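Local coordinates for ABC-type branched-chain amino acid transport systems periplasmic component-like protein (Thermomonospora curvata, PDB 4N03) that probably binds fatty acids for delivery to an ABC transporter, holding palmitic acid here in a periplasmic binding protein fold, at residues A[52-57]-A[103-108]; A[58-63]-A[313-318]; A[125-130]-A[318-323]. All coordinates share one frame; numbering follows the deposited sequence. Where two conformers were deposited one is given.

Contact 1 (A[52-57]-A[103-108]). With PLM (palmitic acid), chain B.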
ATOM      1  N   SER A  52      -3.528   6.794  -9.585  1.00 10.61           N
ATOM      2  CA  SER A  52      -4.177   7.509  -8.513  1.00 12.07           C
ATOM      3  C   SER A  52      -3.190   7.964  -7.470  1.00 10.67           C
ATOM      4  O   SER A  52      -3.295   9.111  -6.961  1.00 11.61           O
ATOM      5  CB  SER A  52      -5.226   6.647  -7.864  1.00 11.42           C
ATOM      6  OG  SER A  52      -6.262   6.324  -8.753  1.00 12.70           O
ATOM      7  N   ILE A  53      -2.284   7.062  -7.067  1.00 10.35           N
ATOM      8  CA  ILE A  53      -1.294   7.405  -6.057  1.00 10.55           C
ATOM      9  C   ILE A  53      -0.431   8.589  -6.511  1.00 11.15           C
ATOM     10  O   ILE A  53      -0.185   9.530  -5.777  1.00 11.22           O
ATOM     11  CB  ILE A  53      -0.434   6.184  -5.696  1.00 10.81           C
ATOM     12  CG1 ILE A  53      -1.292   5.090  -5.067  1.00 11.26           C
ATOM     13  CG2 ILE A  53       0.662   6.580  -4.752  1.00 11.38           C
ATOM     14  CD1 ILE A  53      -0.618   3.736  -5.060  1.00 11.43           C
ATOM     15  N   THR A  54       0.031   8.471  -7.738  1.00 11.40           N
ATOM     16  CA  THR A  54       0.915   9.467  -8.330  1.00 11.22           C
ATOM     17  C   THR A  54       0.216  10.833  -8.453  1.00 11.56           C
ATOM     18  O   THR A  54       0.799  11.853  -8.115  1.00 12.18           O
ATOM     19  CB  THR A  54       1.417   8.981  -9.670  1.00 11.89           C
ATOM     20  OG1 THR A  54       2.177   7.807  -9.444  1.00 13.53           O
ATOM     21  CG2 THR A  54       2.306   9.983 -10.368  1.00 15.22           C
ATOM     22  N   GLN A  55      -1.027  10.805  -8.912  1.00 11.53           N
ATOM     23  CA  GLN A  55      -1.773  12.040  -9.037  1.00 11.47           C
ATOM     24  C   GLN A  55      -2.086  12.649  -7.718  1.00 12.13           C
ATOM     25  O   GLN A  55      -2.091  13.890  -7.580  1.00 12.70           O
ATOM     26  CB  GLN A  55      -3.066  11.805  -9.859  1.00 12.55           C
ATOM     27  CG  GLN A  55      -2.743  11.590 -11.326  1.00 13.24           C
ATOM     28  CD  GLN A  55      -3.937  11.546 -12.264  1.00 13.38           C
ATOM     29  OE1 GLN A  55      -3.763  11.724 -13.481  1.00 16.93           O
ATOM     30  NE2 GLN A  55      -5.106  11.279 -11.759  1.00 14.62           N
ATOM     31  N   ALA A  56      -2.378  11.843  -6.694  1.00 11.65           N
ATOM     32  CA  ALA A  56      -2.630  12.381  -5.386  1.00 11.51           C
ATOM     33  C   ALA A  56      -1.419  13.028  -4.756  1.00 12.61           C
ATOM     34  O   ALA A  56      -1.530  14.062  -4.083  1.00 12.92           O
ATOM     35  CB  ALA A  56      -3.240  11.349  -4.448  1.00 12.16           C
ATOM     36  N   GLN A  57      -0.246  12.446  -4.996  1.00 11.68           N
ATOM     37  CA  GLN A  57       1.014  13.067  -4.567  1.00 12.37           C
ATOM     38  C   GLN A  57       1.182  14.420  -5.287  1.00 12.52           C
ATOM     39  O   GLN A  57       1.538  15.390  -4.631  1.00 13.86           O
ATOM     40  CB  GLN A  57       2.211  12.165  -4.872  1.00 12.41           C
ATOM     41  CG  GLN A  57       2.278  10.912  -3.998  1.00 12.14           C
ATOM     42  CD  GLN A  57       3.610  10.678  -3.365  1.00 11.19           C
ATOM     43  OE1 GLN A  57       4.625  11.248  -3.729  1.00 11.46           O
ATOM     44  NE2 GLN A  57       3.628   9.758  -2.395  1.00 12.34           N
ATOM     45  N   ILE A 103      12.476   9.447  -2.384  1.00 10.68           N
ATOM     46  CA  ILE A 103      11.503   8.728  -3.233  1.00  9.54           C
ATOM     47  C   ILE A 103      10.254   8.511  -2.405  1.00 10.15           C
ATOM     48  O   ILE A 103      10.107   7.492  -1.717  1.00 11.17           O
ATOM     49  CB  ILE A 103      12.056   7.427  -3.785  1.00 10.59           C
ATOM     50  CG1 ILE A 103      13.264   7.732  -4.658  1.00 12.23           C
ATOM     51  CG2 ILE A 103      10.973   6.727  -4.563  1.00 11.00           C
ATOM     52  CD1 ILE A 103      13.941   6.476  -5.194  1.00 13.97           C
ATOM     53  N   PRO A 104       9.306   9.476  -2.451  1.00  9.90           N
ATOM     54  CA  PRO A 104       8.102   9.354  -1.638  1.00 10.02           C
ATOM     55  C   PRO A 104       7.001   8.470  -2.146  1.00  9.80           C
ATOM     56  O   PRO A 104       5.997   8.307  -1.494  1.00  9.88           O
ATOM     57  CB  PRO A 104       7.608  10.783  -1.539  1.00 11.59           C
ATOM     58  CG  PRO A 104       8.038  11.408  -2.830  1.00 11.46           C
ATOM     59  CD  PRO A 104       9.428  10.847  -2.999  1.00 10.46           C
ATOM     60  N   HIS A 105       7.199   7.884  -3.327  1.00 10.78           N
ATOM     61  CA  HIS A 105       6.327   6.808  -3.795  1.00 10.57           C
ATOM     62  C   HIS A 105       7.140   5.859  -4.626  1.00 10.67           C
ATOM     63  O   HIS A 105       7.671   6.220  -5.662  1.00 11.55           O
ATOM     64  CB  HIS A 105       5.132   7.350  -4.606  1.00 10.93           C
ATOM     65  CG  HIS A 105       4.320   6.270  -5.250  1.00 12.06           C
ATOM     66  ND1 HIS A 105       3.870   5.166  -4.568  1.00 11.71           N
ATOM     67  CD2 HIS A 105       3.888   6.119  -6.522  1.00 13.46           C
ATOM     68  CE1 HIS A 105       3.230   4.375  -5.409  1.00 11.14           C
ATOM     69  NE2 HIS A 105       3.206   4.932  -6.598  1.00 13.04           N
ATOM     70  N   PHE A 106       7.256   4.607  -4.160  1.00 10.64           N
ATOM     71  CA  PHE A 106       7.906   3.531  -4.898  1.00 11.01           C
ATOM     72  C   PHE A 106       6.934   2.342  -4.808  1.00 10.98           C
ATOM     73  O   PHE A 106       6.784   1.723  -3.736  1.00 12.92           O
ATOM     74  CB  PHE A 106       9.233   3.202  -4.253  1.00 11.63           C
ATOM     75  CG  PHE A 106      10.223   2.575  -5.203  1.00 10.78           C
ATOM     76  CD1 PHE A 106       9.843   1.615  -6.134  1.00 13.16           C
ATOM     77  CD2 PHE A 106      11.541   2.910  -5.130  1.00 14.09           C
ATOM     78  CE1 PHE A 106      10.778   1.066  -6.997  1.00 13.58           C
ATOM     79  CE2 PHE A 106      12.470   2.380  -6.003  1.00 17.64           C
ATOM     80  CZ  PHE A 106      12.094   1.439  -6.937  1.00 15.86           C
ATOM     81  N   LEU A 107       6.232   2.053  -5.897  1.00 10.60           N
ATOM     82  CA  LEU A 107       5.194   1.027  -5.872  1.00 10.14           C
ATOM     83  C   LEU A 107       5.821  -0.367  -5.966  1.00  9.96           C
ATOM     84  O   LEU A 107       6.632  -0.617  -6.834  1.00 10.78           O
ATOM     85  CB  LEU A 107       4.241   1.215  -7.050  1.00 10.64           C
ATOM     86  CG  LEU A 107       2.981   0.352  -6.998  1.00 10.86           C
ATOM     87  CD1 LEU A 107       1.807   1.140  -7.566  1.00 11.23           C
ATOM     88  CD2 LEU A 107       3.145  -0.961  -7.740  1.00 11.61           C
ATOM     89  N   GLY A 108       5.351  -1.274  -5.134  1.00 10.19           N
ATOM     90  CA  GLY A 108       5.593  -2.684  -5.338  1.00 10.20           C
ATOM     91  C   GLY A 108       6.668  -3.318  -4.469  1.00  9.78           C
ATOM     92  O   GLY A 108       7.773  -2.806  -4.383  1.00 11.27           O
TER
HETATM   93  C1  PLM B 601       3.024  -5.304  -3.761  1.00 10.49           C
HETATM   94  O1  PLM B 601       3.281  -5.136  -2.540  1.00 10.86           O
HETATM   95  O2  PLM B 601       3.867  -5.622  -4.628  1.00 11.00           O
HETATM   96  C2  PLM B 601       1.644  -4.934  -4.254  1.00 12.83           C
HETATM   97  C3  PLM B 601       1.624  -3.358  -4.465  1.00 15.04           C
HETATM   98  C4  PLM B 601       0.242  -2.814  -4.747  1.00 15.32           C
HETATM   99  C5  PLM B 601       0.240  -1.347  -5.006  1.00 17.12           C
HETATM  100  C6  PLM B 601      -1.116  -0.638  -5.209  1.00 17.77           C
HETATM  101  C7  PLM B 601      -1.639  -0.106  -3.881  1.00 19.80           C
HETATM  102  C8  PLM B 601      -3.040   0.440  -3.900  1.00 22.46           C
HETATM  103  C9  PLM B 601      -3.443   1.242  -2.677  1.00 24.37           C
HETATM  104  CA  PLM B 601      -4.090   0.422  -1.536  1.00 23.22           C
HETATM  105  CB  PLM B 601      -4.154   1.341  -0.251  1.00 24.01           C
HETATM  106  CC  PLM B 601      -3.511   0.639   0.980  1.00 19.31           C
HETATM  107  CD  PLM B 601      -3.050   1.584   2.070  1.00 17.40           C
HETATM  108  CE  PLM B 601      -2.378   0.960   3.286  0.50 18.73           C
HETATM  109  CF  PLM B 601      -1.432   1.965   3.959  0.50 20.51           C
HETATM  110  CG  PLM B 601      -2.101   2.899   4.953  0.50 21.00           C
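His105 carries CG anti to its backbone N (chi1 172°), and Ile53 has CG2 anti to its own N; the two turns bring the imidazole and that methyl together. The setting is the Rossmann-like lobe of a periplasmic binding protein, where segment 52-57 of helix 47-66 packs on the sheet, antiparallel to strand 105-107. Ile53 CG2 sits 3.4 Å from the centroid of the His105 ring and 8° off its normal, a CH-pi contact over the face. A branched aliphatic residue suits this spot because one methyl meets the ring while CD1 continues to Leu107 CD1, 4.3 Å away. The polar rim of the ring is served by Thr40 OG1, bonded to His105 NE2. Farther along the helix, Gln57 NE2 donates to Pro104 O at 2.9 Å, approaching from above the carbonyl plane, while its OE1 accepts a hydrogen bond from Tyr61 OH. An alanine here would probably leave Pro104 O and Tyr61 OH without their amide mates and open a gap beside the proline ring, whose CG lies 3.5 Å from Gln57 OE1. Where the strand ends, Leu107 turns its apolar branch to the ligand, with CG 3.8 Å from C5 of palmitic acid.

Contact 2 (A[58-63]-A[313-318]); sequences QLYYEE and NGYGGA
Tyr60 and Tyr315 meet in a T-shaped (edge-to-face) stack that joins two helices lying on the same face of the parallel sheet in this alpha/beta lobe. The edge of Tyr60 enters the face of Tyr315, with CD2 of Tyr60 over the centre of the Tyr315 ring. The centroids are 4.8 Å apart and the planes 67° to each other. At the rim of the same ring, Tyr315 OH donates to Glu63 OE1 in a very short hydrogen bond of 2.4 Å. OE1 lies near the ring plane, while the carboxylate itself is turned 88° against it. Glutamate suits this place because its chain, extended beyond CG, spans the distance to the hydroxyl. Leu59 completes the surroundings of Tyr315, its CD2 3.9 Å from Tyr315 CE1.

One turn on, Ala318 fits between two tyrosines: its CB is 3.4 Å from Tyr60 CB and 3.6 Å from Tyr61 CE1. The small side chain matters, since the helix axes come within 8.6 Å here and cross at -41°. Tyr315 reaches across with CG anti to its backbone N.

Further out, helix 289-301 packs against the group from outside: Leu294 touches Tyr315, Ala297 touches Glu63 and Tyr298 touches Leu59. Tyr61 leans toward strand 74-81, against Ile75 and Ala77, and its hydroxyl is hydrogen-bonded to Gln57 OE1. That fixes the phenol end beside the second helix, where Tyr61 OH lies 3.6 Å from Ala318 CA.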
ATOM      1  N   GLN A  58       0.969  14.448  -6.591  1.00 13.38           N
ATOM      2  CA  GLN A  58       1.129  15.705  -7.336  0.60 15.02           C
ATOM      3  C   GLN A  58       0.114  16.779  -6.797  1.00 14.24           C
ATOM      4  O   GLN A  58       0.466  17.972  -6.699  1.00 15.44           O
ATOM      5  CB  GLN A  58       1.084  15.502  -8.889  0.60 18.13           C
ATOM      6  CG  GLN A  58       2.109  14.547  -9.585  0.60 18.20           C
ATOM      7  CD  GLN A  58       3.590  15.015  -9.767  0.60 18.65           C
ATOM      8  OE1 GLN A  58       3.920  16.191  -9.677  0.60 25.58           O
ATOM      9  NE2 GLN A  58       4.489  14.057 -10.042  0.60 21.50           N
ATOM     10  N   LEU A  59      -1.084  16.381  -6.442  1.00 13.83           N
ATOM     11  CA  LEU A  59      -2.042  17.293  -5.855  1.00 15.35           C
ATOM     12  C   LEU A  59      -1.508  17.906  -4.573  1.00 14.51           C
ATOM     13  O   LEU A  59      -1.545  19.149  -4.395  1.00 15.59           O
ATOM     14  CB  LEU A  59      -3.348  16.552  -5.564  1.00 15.48           C
ATOM     15  CG  LEU A  59      -4.430  17.407  -4.885  1.00 16.06           C
ATOM     16  CD1 LEU A  59      -4.933  18.576  -5.677  1.00 18.87           C
ATOM     17  CD2 LEU A  59      -5.584  16.512  -4.464  1.00 17.54           C
ATOM     18  N   TYR A  60      -0.986  17.065  -3.691  1.00 13.95           N
ATOM     19  CA  TYR A  60      -0.419  17.548  -2.441  1.00 14.31           C
ATOM     20  C   TYR A  60       0.741  18.550  -2.723  1.00 14.70           C
ATOM     21  O   TYR A  60       0.810  19.627  -2.135  1.00 15.51           O
ATOM     22  CB  TYR A  60       0.086  16.349  -1.586  1.00 13.26           C
ATOM     23  CG  TYR A  60       0.247  16.695  -0.120  1.00 13.95           C
ATOM     24  CD1 TYR A  60       1.345  17.434   0.341  1.00 15.15           C
ATOM     25  CD2 TYR A  60      -0.696  16.311   0.813  1.00 15.13           C
ATOM     26  CE1 TYR A  60       1.446  17.780   1.692  1.00 14.55           C
ATOM     27  CE2 TYR A  60      -0.617  16.661   2.128  1.00 17.02           C
ATOM     28  CZ  TYR A  60       0.479  17.377   2.578  1.00 17.00           C
ATOM     29  OH  TYR A  60       0.534  17.731   3.894  1.00 20.05           O
ATOM     30  N   TYR A  61       1.673  18.167  -3.592  1.00 13.18           N
ATOM     31  CA  TYR A  61       2.840  19.004  -3.841  1.00 14.18           C
ATOM     32  C   TYR A  61       2.403  20.323  -4.489  1.00 15.28           C
ATOM     33  O   TYR A  61       2.982  21.355  -4.176  1.00 17.07           O
ATOM     34  CB  TYR A  61       3.888  18.309  -4.707  1.00 13.37           C
ATOM     35  CG  TYR A  61       4.394  17.006  -4.123  1.00 12.68           C
ATOM     36  CD1 TYR A  61       4.611  16.861  -2.759  1.00 11.80           C
ATOM     37  CD2 TYR A  61       4.589  15.905  -4.912  1.00 12.39           C
ATOM     38  CE1 TYR A  61       5.031  15.671  -2.214  1.00 11.63           C
ATOM     39  CE2 TYR A  61       5.033  14.689  -4.358  1.00 12.15           C
ATOM     40  CZ  TYR A  61       5.226  14.577  -3.006  1.00 10.86           C
ATOM     41  OH  TYR A  61       5.599  13.403  -2.399  1.00 11.92           O
ATOM     42  N   GLU A  62       1.427  20.299  -5.386  1.00 15.00           N
ATOM     43  CA  GLU A  62       0.890  21.551  -5.949  1.00 15.56           C
ATOM     44  C   GLU A  62       0.336  22.438  -4.829  1.00 16.98           C
ATOM     45  O   GLU A  62       0.536  23.685  -4.864  1.00 19.52           O
ATOM     46  CB  GLU A  62      -0.176  21.242  -6.998  1.00 18.35           C
ATOM     47  CG  GLU A  62      -0.997  22.446  -7.464  1.00 24.22           C
ATOM     48  CD  GLU A  62      -2.185  22.029  -8.338  1.00 31.24           C
ATOM     49  OE1 GLU A  62      -1.980  21.874  -9.563  1.00 43.62           O
ATOM     50  OE2 GLU A  62      -3.320  21.854  -7.790  1.00 37.13           O
ATOM     51  N   GLU A  63      -0.474  21.923  -3.932  1.00 17.02           N
ATOM     52  CA  GLU A  63      -1.004  22.700  -2.809  1.00 19.16           C
ATOM     53  C   GLU A  63       0.121  23.319  -1.972  1.00 17.60           C
ATOM     54  O   GLU A  63       0.050  24.490  -1.591  1.00 20.84           O
ATOM     55  CB  GLU A  63      -1.893  21.832  -1.920  1.00 18.29           C
ATOM     56  CG  GLU A  63      -3.175  21.419  -2.623  1.00 18.10           C
ATOM     57  CD  GLU A  63      -3.959  20.326  -1.911  1.00 19.36           C
ATOM     58  OE1 GLU A  63      -3.432  19.653  -0.975  1.00 20.83           O
ATOM     59  OE2 GLU A  63      -5.140  20.118  -2.331  1.00 21.35           O
ATOM     60  N   ASN A 313      -3.767   6.838  -0.213  1.00 10.72           N
ATOM     61  CA  ASN A 313      -2.409   6.401  -0.023  1.00 10.96           C
ATOM     62  C   ASN A 313      -1.388   7.388  -0.539  1.00 10.69           C
ATOM     63  O   ASN A 313      -0.404   7.702   0.125  1.00 11.53           O
ATOM     64  CB  ASN A 313      -2.212   5.030  -0.688  1.00 11.68           C
ATOM     65  CG  ASN A 313      -0.815   4.479  -0.492  1.00 13.38           C
ATOM     66  OD1 ASN A 313      -0.318   4.303   0.652  1.00 15.22           O
ATOM     67  ND2 ASN A 313      -0.196   4.187  -1.554  1.00 13.98           N
ATOM     68  N   GLY A 314      -1.641   7.926  -1.748  1.00 10.65           N
ATOM     69  CA  GLY A 314      -0.681   8.878  -2.279  1.00 11.26           C
ATOM     70  C   GLY A 314      -0.689  10.190  -1.530  1.00 11.36           C
ATOM     71  O   GLY A 314       0.368  10.767  -1.295  1.00 11.29           O
ATOM     72  N   TYR A 315      -1.859  10.727  -1.204  1.00 11.14           N
ATOM     73  CA  TYR A 315      -1.905  11.982  -0.484  1.00 12.46           C
ATOM     74  C   TYR A 315      -1.188  11.829   0.855  1.00 11.50           C
ATOM     75  O   TYR A 315      -0.443  12.689   1.260  1.00 12.09           O
ATOM     76  CB  TYR A 315      -3.366  12.387  -0.292  1.00 13.15           C
ATOM     77  CG  TYR A 315      -3.606  13.869  -0.099  1.00 13.53           C
ATOM     78  CD1 TYR A 315      -3.422  14.740  -1.140  1.00 14.10           C
ATOM     79  CD2 TYR A 315      -4.012  14.344   1.087  1.00 14.38           C
ATOM     80  CE1 TYR A 315      -3.736  16.122  -1.017  1.00 14.21           C
ATOM     81  CE2 TYR A 315      -4.300  15.696   1.250  1.00 16.63           C
ATOM     82  CZ  TYR A 315      -4.110  16.574   0.206  1.00 15.92           C
ATOM     83  OH  TYR A 315      -4.476  17.926   0.363  1.00 18.55           O
ATOM     84  N   GLY A 316      -1.417  10.706   1.524  1.00 11.72           N
ATOM     85  CA  GLY A 316      -0.734  10.433   2.773  1.00 12.93           C
ATOM     86  C   GLY A 316       0.763  10.342   2.651  1.00 11.98           C
ATOM     87  O   GLY A 316       1.476  10.817   3.549  1.00 13.04           O
ATOM     88  N   GLY A 317       1.267   9.719   1.598  1.00 11.21           N
ATOM     89  CA  GLY A 317       2.715   9.629   1.439  1.00 11.54           C
ATOM     90  C   GLY A 317       3.349  10.980   1.224  1.00 10.32           C
ATOM     91  O   GLY A 317       4.404  11.319   1.757  1.00 10.43           O
ATOM     92  N   ALA A 318       2.681  11.832   0.413  1.00 10.64           N
ATOM     93  CA  ALA A 318       3.135  13.191   0.202  1.00 10.95           C
ATOM     94  C   ALA A 318       3.134  13.959   1.534  1.00 11.27           C
ATOM     95  O   ALA A 318       4.057  14.718   1.822  1.00 12.40           O
ATOM     96  CB  ALA A 318       2.290  13.875  -0.848  1.00 11.22           C
TER

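Contact 3 (A[125-130]-A[318-323]); sequences FTIPSA and ASIVVS. With PLM (palmitic acid), chain B.
Ile127 and Ile320 form the tightest of the apolar contacts that tie strand 126-129 to helix 309-330, with Ile127 CD1 3.7 Å from Ile320 CG2. The chain of Ile127 is extended at chi2 (170°), which carries CD1 out to the helix, where it also lies 4.2 Å from Val321 CB. Beta-branched residues suit both sides: each offers short methyl-bearing branches that fill the space between a strand and a helix.

The aromatic contribution comes from Phe125. Its edge meets Ile320, whose CG2 lies near the ring plane, 4.1 Å from Phe125 CZ; Phe125 CE2 is 4.2 Å from Val321 CG2. His343 meets the same phenyl ring.

Backbone hydrogen bonds hold the strand in its sheet, Ile127 pairing with Ile103 and Phe106, and Ser129 OG bonds Asn313 ND2 of helix 309-330.

The ligand is met at the strand's far end: Ser129 O is 3.6 Å from C3 of palmitic acid, and Ala130 CA is 3.8 Å from its O1. Tyr84, Ser109 and Tyr148 bind the same ligand. A helix packed by aliphatic side chains on an outermost parallel strand, whose C-terminal end leads to the ligand, is characteristic of the alpha/beta lobes of periplasmic binding proteins.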
ATOM      1  N   PHE A 125      15.582   8.172   1.546  1.00 10.86           N
ATOM      2  CA  PHE A 125      14.293   8.023   2.183  1.00 10.68           C
ATOM      3  C   PHE A 125      13.281   7.595   1.176  1.00 10.35           C
ATOM      4  O   PHE A 125      13.075   8.303   0.176  1.00 11.15           O
ATOM      5  CB  PHE A 125      13.886   9.356   2.864  1.00 10.94           C
ATOM      6  CG  PHE A 125      12.563   9.344   3.567  1.00 11.18           C
ATOM      7  CD1 PHE A 125      12.071   8.208   4.197  1.00 11.83           C
ATOM      8  CD2 PHE A 125      11.778  10.506   3.603  1.00 12.14           C
ATOM      9  CE1 PHE A 125      10.850   8.220   4.836  1.00 12.31           C
ATOM     10  CE2 PHE A 125      10.581  10.495   4.289  1.00 13.38           C
ATOM     11  CZ  PHE A 125      10.092   9.368   4.874  1.00 13.14           C
ATOM     12  N   THR A 126      12.644   6.454   1.366  1.00  9.84           N
ATOM     13  CA  THR A 126      11.758   5.813   0.443  1.00  9.54           C
ATOM     14  C   THR A 126      10.474   5.463   1.148  1.00 10.52           C
ATOM     15  O   THR A 126      10.537   4.804   2.200  1.00 10.93           O
ATOM     16  CB  THR A 126      12.450   4.569  -0.143  1.00 10.58           C
ATOM     17  OG1 THR A 126      13.678   4.921  -0.759  1.00 11.20           O
ATOM     18  CG2 THR A 126      11.592   3.902  -1.144  1.00 11.34           C
ATOM     19  N   ILE A 127       9.327   5.840   0.559  1.00 10.34           N
ATOM     20  CA  ILE A 127       8.046   5.477   1.077  1.00 10.57           C
ATOM     21  C   ILE A 127       7.358   4.573   0.088  1.00 11.10           C
ATOM     22  O   ILE A 127       6.786   5.037  -0.936  1.00 12.42           O
ATOM     23  CB  ILE A 127       7.137   6.686   1.389  1.00 11.09           C
ATOM     24  CG1 ILE A 127       7.841   7.726   2.231  1.00 11.35           C
ATOM     25  CG2 ILE A 127       5.823   6.226   2.010  1.00 12.58           C
ATOM     26  CD1 ILE A 127       7.099   9.047   2.367  1.00 12.18           C
ATOM     27  N   PRO A 128       7.439   3.257   0.296  1.00 10.99           N
ATOM     28  CA  PRO A 128       6.781   2.349  -0.659  1.00 12.61           C
ATOM     29  C   PRO A 128       5.257   2.355  -0.588  1.00 12.83           C
ATOM     30  O   PRO A 128       4.668   2.657   0.431  1.00 13.20           O
ATOM     31  CB  PRO A 128       7.286   0.962  -0.214  1.00 12.41           C
ATOM     32  CG  PRO A 128       8.450   1.213   0.665  1.00 12.89           C
ATOM     33  CD  PRO A 128       8.157   2.503   1.330  1.00 11.03           C
ATOM     34  N   SER A 129       4.640   2.038  -1.718  1.00 13.39           N
ATOM     35  CA  SER A 129       3.251   1.461  -1.727  1.00 13.81           C
ATOM     36  C   SER A 129       3.437  -0.047  -1.922  1.00 11.60           C
ATOM     37  O   SER A 129       3.445  -0.623  -3.005  1.00 11.59           O
ATOM     38  CB  SER A 129       2.372   2.092  -2.788  1.00 13.71           C
ATOM     39  OG  SER A 129       2.207   3.463  -2.561  1.00 14.39           O
ATOM     40  N   ALA A 130       3.764  -0.681  -0.800  1.00 10.64           N
ATOM     41  CA  ALA A 130       4.246  -2.018  -0.679  1.00 10.68           C
ATOM     42  C   ALA A 130       4.346  -2.324   0.815  1.00 10.70           C
ATOM     43  O   ALA A 130       4.819  -1.487   1.568  1.00 11.66           O
ATOM     44  CB  ALA A 130       5.589  -2.156  -1.310  1.00 12.13           C
ATOM     45  N   ALA A 318       2.681  11.832   0.413  1.00 10.64           N
ATOM     46  CA  ALA A 318       3.135  13.191   0.202  1.00 10.95           C
ATOM     47  C   ALA A 318       3.134  13.959   1.534  1.00 11.27           C
ATOM     48  O   ALA A 318       4.057  14.718   1.822  1.00 12.40           O
ATOM     49  CB  ALA A 318       2.290  13.875  -0.848  1.00 11.22           C
ATOM     50  N   SER A 319       2.108  13.774   2.324  1.00 12.86           N
ATOM     51  CA  SER A 319       2.016  14.430   3.620  1.00 13.58           C
ATOM     52  C   SER A 319       3.229  14.038   4.492  1.00 13.07           C
ATOM     53  O   SER A 319       3.839  14.869   5.166  1.00 14.18           O
ATOM     54  CB  SER A 319       0.742  14.012   4.319  1.00 16.72           C
ATOM     55  OG  SER A 319       0.653  14.606   5.591  1.00 21.68           O
ATOM     56  N   ILE A 320       3.605  12.755   4.496  1.00 11.92           N
ATOM     57  CA  ILE A 320       4.747  12.259   5.277  1.00 11.66           C
ATOM     58  C   ILE A 320       6.030  12.937   4.826  1.00 11.48           C
ATOM     59  O   ILE A 320       6.815  13.436   5.656  1.00 11.54           O
ATOM     60  CB  ILE A 320       4.872  10.719   5.178  1.00 12.14           C
ATOM     61  CG1 ILE A 320       3.710  10.044   5.897  1.00 13.23           C
ATOM     62  CG2 ILE A 320       6.215  10.276   5.780  1.00 12.76           C
ATOM     63  CD1 ILE A 320       3.573   8.574   5.565  1.00 15.02           C
ATOM     64  N   VAL A 321       6.330  12.933   3.528  1.00 11.13           N
ATOM     65  CA  VAL A 321       7.573  13.498   3.078  1.00 11.01           C
ATOM     66  C   VAL A 321       7.634  15.013   3.323  1.00 11.82           C
ATOM     67  O   VAL A 321       8.668  15.567   3.682  1.00 12.11           O
ATOM     68  CB  VAL A 321       7.914  13.121   1.615  1.00 11.13           C
ATOM     69  CG1 VAL A 321       7.097  13.914   0.591  1.00 11.12           C
ATOM     70  CG2 VAL A 321       9.399  13.323   1.384  1.00 12.17           C
ATOM     71  N   VAL A 322       6.517  15.711   3.126  1.00 11.40           N
ATOM     72  CA  VAL A 322       6.477  17.166   3.333  1.00 12.62           C
ATOM     73  C   VAL A 322       6.691  17.493   4.821  1.00 12.62           C
ATOM     74  O   VAL A 322       7.405  18.437   5.134  1.00 13.11           O
ATOM     75  CB  VAL A 322       5.207  17.817   2.727  1.00 13.10           C
ATOM     76  CG1 VAL A 322       5.096  19.237   3.172  1.00 14.14           C
ATOM     77  CG2 VAL A 322       5.240  17.689   1.222  1.00 14.32           C
ATOM     78  N   SER A 323       6.058  16.750   5.721  1.00 13.29           N
ATOM     79  CA  SER A 323       6.274  16.978   7.146  0.60 13.17           C
ATOM     80  C   SER A 323       7.779  16.876   7.467  1.00 13.24           C
ATOM     81  O   SER A 323       8.340  17.693   8.191  1.00 14.65           O
ATOM     82  CB  SER A 323       5.494  15.957   7.990  0.60 14.47           C
ATOM     83  OG  SER A 323       4.104  16.259   7.981  0.60 14.75           O
TER
HETATM   84  C1  PLM B 601       3.024  -5.304  -3.761  1.00 10.49           C
HETATM   85  O1  PLM B 601       3.281  -5.136  -2.540  1.00 10.86           O
HETATM   86  O2  PLM B 601       3.867  -5.622  -4.628  1.00 11.00           O
HETATM   87  C2  PLM B 601       1.644  -4.934  -4.254  1.00 12.83           C
HETATM   88  C3  PLM B 601       1.624  -3.358  -4.465  1.00 15.04           C
HETATM   89  C4  PLM B 601       0.242  -2.814  -4.747  1.00 15.32           C
HETATM   90  C5  PLM B 601       0.240  -1.347  -5.006  1.00 17.12           C
HETATM   91  C6  PLM B 601      -1.116  -0.638  -5.209  1.00 17.77           C
HETATM   92  C7  PLM B 601      -1.639  -0.106  -3.881  1.00 19.80           C
HETATM   93  C8  PLM B 601      -3.040   0.440  -3.900  1.00 22.46           C
HETATM   94  C9  PLM B 601      -3.443   1.242  -2.677  1.00 24.37           C
HETATM   95  CA  PLM B 601      -4.090   0.422  -1.536  1.00 23.22           C
HETATM   96  CB  PLM B 601      -4.154   1.341  -0.251  1.00 24.01           C
HETATM   97  CC  PLM B 601      -3.511   0.639   0.980  1.00 19.31           C
HETATM   98  CD  PLM B 601      -3.050   1.584   2.070  1.00 17.40           C
HETATM   99  CE  PLM B 601      -2.378   0.960   3.286  0.50 18.73           C
HETATM  100  CF  PLM B 601      -1.432   1.965   3.959  0.50 20.51           C
HETATM  101  CG  PLM B 601      -2.101   2.899   4.953  0.50 21.00           C

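How the contacts relate
The three contacts form one body of packing, their centres 8 to 9 Å apart. Contacts 1 and 2 follow each other along helix 47-66, and Pro104 CG of contact 1 touches Tyr61 OH of contact 2 at 3.2 Å. Contacts 2 and 3 share Ala318 on helix 309-330; Asn313 ND2 and Ser129 OG, 2.7 Å apart, bond that helix to the strand. Contacts 1 and 3 use neighbouring strands of one sheet, and His105 ND1 lies 3.1 Å from Ser129 OG. Both reach palmitic acid directly, whereas the side chains that meet in contact 2 lie farther back, that of Tyr315 about 11 Å from the ligand, although Asn313 of that helix comes near the acyl chain.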